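PDB 5XZ3: peptidoglycan-recognition protein from Apis mellifera, which probably binds bacterial peptidoglycan as a recognition receptor of honeybee innate immunity, in a domain related to the N-acetylmuramoyl-L-alanine amidases. Local coordinates for residues A[96-101]-A[147-152]; A[113-118]-A[160-165]. All blocks are in the same frame, centred on the assembly; numbering follows the deposited sequence.

Interaction 1: residues A[96-101]-A[147-152]; sequences YGYNKK and KQVIAT. With SO4 (sulfate ion), chain E.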
# COMPACT_ATOMS: atom_id res chain seq x y z
N TYR A 96 10.28 -6.24 -6.67
CA TYR A 96 11.63 -6.33 -7.27
C TYR A 96 11.81 -5.34 -8.42
O TYR A 96 10.98 -5.27 -9.34
CB TYR A 96 11.95 -7.74 -7.80
CG TYR A 96 11.80 -8.84 -6.80
CD1 TYR A 96 12.54 -8.84 -5.61
CD2 TYR A 96 10.91 -9.91 -7.03
CE1 TYR A 96 12.39 -9.86 -4.68
CE2 TYR A 96 10.76 -10.94 -6.11
CZ TYR A 96 11.51 -10.89 -4.93
OH TYR A 96 11.37 -11.89 -3.99
N GLY A 97 12.88 -4.55 -8.31
CA GLY A 97 13.25 -3.56 -9.33
C GLY A 97 12.53 -2.23 -9.17
O GLY A 97 12.85 -1.28 -9.89
N TYR A 98 11.57 -2.14 -8.25
CA TYR A 98 10.74 -0.93 -8.10
C TYR A 98 10.76 -0.28 -6.72
O TYR A 98 10.20 0.81 -6.53
CB TYR A 98 9.29 -1.23 -8.51
CG TYR A 98 9.13 -1.17 -10.00
CD1 TYR A 98 9.54 -2.25 -10.81
CD2 TYR A 98 8.62 -0.03 -10.62
CE1 TYR A 98 9.44 -2.18 -12.20
CE2 TYR A 98 8.48 0.04 -12.00
CZ TYR A 98 8.90 -1.04 -12.78
OH TYR A 98 8.78 -0.96 -14.14
N ASN A 99 11.41 -0.94 -5.75
CA ASN A 99 11.37 -0.47 -4.35
C ASN A 99 11.91 0.96 -4.15
O ASN A 99 11.49 1.64 -3.23
CB ASN A 99 12.08 -1.45 -3.40
CG ASN A 99 11.33 -2.76 -3.26
OD1 ASN A 99 10.10 -2.79 -3.14
ND2 ASN A 99 12.07 -3.87 -3.29
N LYS A 100 12.81 1.41 -5.04
CA LYS A 100 13.40 2.73 -4.90
C LYS A 100 12.64 3.81 -5.65
O LYS A 100 12.99 4.99 -5.56
CB LYS A 100 14.88 2.71 -5.32
CG LYS A 100 15.74 1.96 -4.33
CD LYS A 100 16.54 0.87 -5.02
CE LYS A 100 17.91 1.34 -5.44
NZ LYS A 100 18.94 0.87 -4.46
N LYS A 101 11.63 3.41 -6.41
CA LYS A 101 10.92 4.36 -7.27
C LYS A 101 9.40 4.24 -7.20
O LYS A 101 8.70 4.62 -8.15
CB LYS A 101 11.43 4.25 -8.72
CG LYS A 101 11.37 2.86 -9.36
CD LYS A 101 11.81 2.95 -10.83
CE LYS A 101 11.84 1.58 -11.48
NZ LYS A 101 12.47 1.64 -12.83
N LYS A 147 1.53 -7.46 -10.68
CA LYS A 147 1.61 -8.40 -11.80
C LYS A 147 2.09 -7.81 -13.13
O LYS A 147 2.51 -8.54 -14.02
CB LYS A 147 0.29 -9.16 -11.97
CG LYS A 147 -0.90 -8.29 -12.36
CD LYS A 147 -2.09 -9.20 -12.61
CE LYS A 147 -2.69 -8.88 -13.95
NZ LYS A 147 -3.62 -9.96 -14.36
N GLN A 148 2.01 -6.49 -13.27
CA GLN A 148 2.51 -5.79 -14.46
C GLN A 148 4.03 -5.67 -14.52
O GLN A 148 4.58 -5.39 -15.58
CB GLN A 148 1.88 -4.37 -14.54
CG GLN A 148 0.37 -4.43 -14.74
CD GLN A 148 -0.26 -3.05 -14.86
OE1 GLN A 148 -0.80 -2.54 -13.89
NE2 GLN A 148 -0.18 -2.44 -16.06
N VAL A 149 4.71 -5.86 -13.39
CA VAL A 149 6.18 -5.70 -13.33
C VAL A 149 6.99 -6.86 -12.72
O VAL A 149 8.19 -6.92 -12.96
CB VAL A 149 6.60 -4.35 -12.67
CG1 VAL A 149 6.23 -3.20 -13.58
CG2 VAL A 149 5.96 -4.17 -11.31
N ILE A 150 6.37 -7.73 -11.93
CA ILE A 150 7.06 -8.93 -11.39
C ILE A 150 6.23 -10.19 -11.62
O ILE A 150 5.05 -10.10 -12.00
CB ILE A 150 7.43 -8.78 -9.90
CG1 ILE A 150 6.19 -8.53 -9.03
CG2 ILE A 150 8.48 -7.68 -9.73
CD1 ILE A 150 6.37 -8.82 -7.55
N ALA A 151 6.86 -11.36 -11.40
CA ALA A 151 6.20 -12.66 -11.58
C ALA A 151 5.31 -12.95 -10.38
O ALA A 151 5.73 -13.55 -9.39
CB ALA A 151 7.24 -13.77 -11.80
N THR A 152 4.06 -12.48 -10.48
CA THR A 152 3.07 -12.57 -9.39
C THR A 152 1.66 -12.44 -9.98
O THR A 152 1.49 -11.92 -11.09
CB THR A 152 3.30 -11.46 -8.31
OG1 THR A 152 2.49 -11.73 -7.15
CG2 THR A 152 2.94 -10.07 -8.83
S SO4 E . 14.98 -3.17 -5.57
O1 SO4 E . 13.98 -2.29 -6.20
O2 SO4 E . 14.87 -4.54 -6.11
O3 SO4 E . 16.32 -2.62 -5.87
O4 SO4 E . 14.81 -3.24 -4.09
O HOH W 1 10.87 -6.48 -11.78
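Tyr98 and Val149 make the tight half of this contact. The isopropyl group of Val149 lies against the hydroxyl half of the phenol ring: CG1 comes to 3.4 Å from Tyr98 OH, CB is 3.6 Å from Tyr98 CE1, and CG2 sits over one face, offset toward the rim. Across the opposite face runs the end of Lys101, so the ring is held between an aliphatic branch and a lysine methylene, while Tyr96 O lies at its edge, in the ring plane. With CG beside the backbone N (chi1 -81°), the phenol reaches out of the loop toward Val149. Both loops belong to the amidase-like fold of the peptidoglycan-recognition proteins: 96-101 leads into strand 102-107, whereas the loop holding 147-152 follows edge strand 141-145. Tyr33 meets the Tyr98 ring edge-to-face, tying the contact to the central sheet. Replacing Tyr98 by an alanine would probably leave Val149 without the ring it packs on and remove the edge-to-face partner that Tyr33 has here.

The Tyr96 side is looser. Ile150 CG2 touches the backbone, 3.5 Å from Tyr96 O, and stands obliquely to the exposed Tyr96 ring. A water bridges the two loops here, donating to Tyr96 O and to Val149 O. On the far side of 96-101 a sulfate, probably from the crystallisation liquor, is held by Gly97 N in a nearly straight bond (168°), by Asn99 N, and by Asn99 ND2 at 2.9 Å from its O4. Asn99 OD1 accepts from the backbone N of His94 and Thr95, which fixes the amide's rotation.

Interaction 2: residues A[113-118]-A[160-165]; sequences NKSASN and YKQIQN
Gln162 reaches across from helix 157-163 and lays its terminal amide against the loop at Ser115 and Ala116; these three residues make essentially the whole contact. Its CG stands beside the backbone N (chi1 -70°) and the chain is extended beyond it, so the amide is carried well clear of the helix to meet the loop end-on. What it meets is chiefly backbone. As modelled, Gln162 NE2 lies 2.9 Å from Ala116 N, and Gln162 OE1 lies 3.0 Å from Ala116 O. The amide is probably turned over in the model, so which of its two polar atoms faces which backbone group is doubtful, but the position of the group as a whole is plain: one end faces the N of Ala116 and the other faces its O. Ser115 to Ser117 run in an extended, polyproline-II-like conformation, and within it the N and O of Ala116 both face this one side chain.

The rest is van der Waals contact with the same amide. Ser115, an exposed residue, brings CB to 3.7 Å from both Gln162 OE1 and Gln162 NE2, so this contact stands whichever way the amide is turned; its OG is 4.0 Å from Gln162 CD. Ala116 CB is also close, and this methyl is the buried part of the contact, resting on Phe111 as well.

Nearby residues anchor the loop independently: Lys114 makes a salt bridge to Glu43, the neighbour of the Cys44-Cys50 disulfide. Ser117 is the N-cap of helix 118-133, its OG accepting from Met120 N. The contact thus joins the connection between strand 102-107 and helix 118-133 to the side of helix 157-163, the last helix of the chain, which follows edge strand 141-145.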
# COMPACT_ATOMS: atom_id res chain seq x y z
N ASN A 113 -10.05 -14.00 -6.34
CA ASN A 113 -11.37 -14.52 -6.67
C ASN A 113 -12.55 -13.73 -6.09
O ASN A 113 -13.71 -14.17 -6.17
CB ASN A 113 -11.48 -16.00 -6.27
CG ASN A 113 -10.51 -16.87 -7.03
OD1 ASN A 113 -10.44 -16.83 -8.26
ND2 ASN A 113 -9.74 -17.66 -6.29
N LYS A 114 -12.25 -12.58 -5.48
CA LYS A 114 -13.29 -11.68 -5.01
C LYS A 114 -12.84 -10.24 -5.04
O LYS A 114 -11.66 -9.94 -4.87
CB LYS A 114 -13.80 -12.06 -3.61
CG LYS A 114 -12.79 -11.92 -2.50
CD LYS A 114 -13.46 -12.06 -1.15
CE LYS A 114 -12.42 -12.52 -0.16
NZ LYS A 114 -11.32 -11.51 -0.18
N SER A 115 -13.80 -9.35 -5.29
CA SER A 115 -13.56 -7.91 -5.35
C SER A 115 -13.26 -7.37 -3.97
O SER A 115 -13.67 -7.95 -2.96
CB SER A 115 -14.82 -7.21 -5.87
OG SER A 115 -15.02 -7.49 -7.24
N ALA A 116 -12.52 -6.26 -3.93
CA ALA A 116 -12.37 -5.48 -2.71
C ALA A 116 -13.64 -4.66 -2.60
O ALA A 116 -14.24 -4.33 -3.61
CB ALA A 116 -11.16 -4.55 -2.80
N SER A 117 -14.04 -4.36 -1.36
CA SER A 117 -15.20 -3.51 -1.10
C SER A 117 -14.98 -2.10 -1.62
O SER A 117 -13.83 -1.67 -1.79
CB SER A 117 -15.50 -3.46 0.40
OG SER A 117 -14.51 -2.68 1.06
N ASN A 118 -16.08 -1.39 -1.86
CA ASN A 118 -16.07 0.03 -2.21
C ASN A 118 -15.24 0.89 -1.26
O ASN A 118 -14.45 1.71 -1.72
CB ASN A 118 -17.49 0.57 -2.29
CG ASN A 118 -18.18 0.18 -3.57
OD1 ASN A 118 -17.53 -0.10 -4.58
ND2 ASN A 118 -19.51 0.15 -3.55
N TYR A 160 -7.43 -6.31 -9.42
CA TYR A 160 -6.79 -5.74 -10.60
C TYR A 160 -7.76 -5.09 -11.58
O TYR A 160 -7.54 -3.95 -12.02
CB TYR A 160 -5.94 -6.78 -11.30
CG TYR A 160 -5.11 -6.23 -12.42
CD1 TYR A 160 -4.01 -5.40 -12.16
CD2 TYR A 160 -5.43 -6.50 -13.76
CE1 TYR A 160 -3.26 -4.86 -13.18
CE2 TYR A 160 -4.67 -5.96 -14.81
CZ TYR A 160 -3.58 -5.16 -14.50
OH TYR A 160 -2.80 -4.65 -15.50
N LYS A 161 -8.84 -5.79 -11.92
CA LYS A 161 -9.86 -5.22 -12.80
C LYS A 161 -10.48 -3.96 -12.20
O LYS A 161 -10.82 -3.04 -12.93
CB LYS A 161 -10.95 -6.25 -13.13
CG LYS A 161 -10.48 -7.30 -14.14
CD LYS A 161 -11.51 -8.41 -14.32
CE LYS A 161 -11.72 -9.24 -13.05
NZ LYS A 161 -12.81 -10.24 -13.31
N GLN A 162 -10.57 -3.91 -10.87
CA GLN A 162 -11.11 -2.73 -10.19
C GLN A 162 -10.20 -1.53 -10.30
O GLN A 162 -10.68 -0.42 -10.53
CB GLN A 162 -11.36 -3.02 -8.72
CG GLN A 162 -12.52 -3.96 -8.51
CD GLN A 162 -12.78 -4.21 -7.05
OE1 GLN A 162 -13.73 -3.68 -6.49
NE2 GLN A 162 -11.94 -4.99 -6.43
N ILE A 163 -8.89 -1.74 -10.16
CA ILE A 163 -7.94 -0.60 -10.21
C ILE A 163 -7.81 -0.12 -11.65
O ILE A 163 -7.51 1.05 -11.89
CB ILE A 163 -6.55 -0.89 -9.56
CG1 ILE A 163 -5.73 -1.87 -10.43
CG2 ILE A 163 -6.72 -1.35 -8.10
CD1 ILE A 163 -4.26 -2.00 -10.10
N GLN A 164 -8.12 -1.00 -12.62
CA GLN A 164 -8.13 -0.58 -14.03
C GLN A 164 -9.17 0.52 -14.35
O GLN A 164 -9.06 1.19 -15.38
CB GLN A 164 -8.35 -1.77 -14.97
CG GLN A 164 -7.14 -2.67 -15.06
CD GLN A 164 -7.37 -3.83 -15.99
OE1 GLN A 164 -7.96 -4.84 -15.61
NE2 GLN A 164 -6.92 -3.67 -17.23
N ASN A 165 -10.15 0.70 -13.47
CA ASN A 165 -11.11 1.82 -13.61
C ASN A 165 -10.51 3.17 -13.23
O ASN A 165 -11.06 4.23 -13.58
CB ASN A 165 -12.38 1.55 -12.80
CG ASN A 165 -13.16 0.33 -13.30
OD1 ASN A 165 -13.18 0.04 -14.50
ND2 ASN A 165 -13.82 -0.37 -12.38

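The four segments alternate along the chain: strand 102-107 runs from the first loop of interaction 1 toward the loop of interaction 2, and the connection after 147-152 enters the helix carrying 160-165. The two contacts, with centres about 20 Å apart, therefore tie together the same pair of chain regions twice. They also touch directly through 147-152 and 160-165. Lys147 lies against the Tyr160 ring as a cation-pi pair, with Lys147 CE 3.6 Å from Tyr160 CE2, and Gln148 packs on the tyrosine's hydroxyl end, its CD 3.1 Å from Tyr160 OH. The sulfate belongs to interaction 1 alone, bound on the side of 96-101 turned from 147-152.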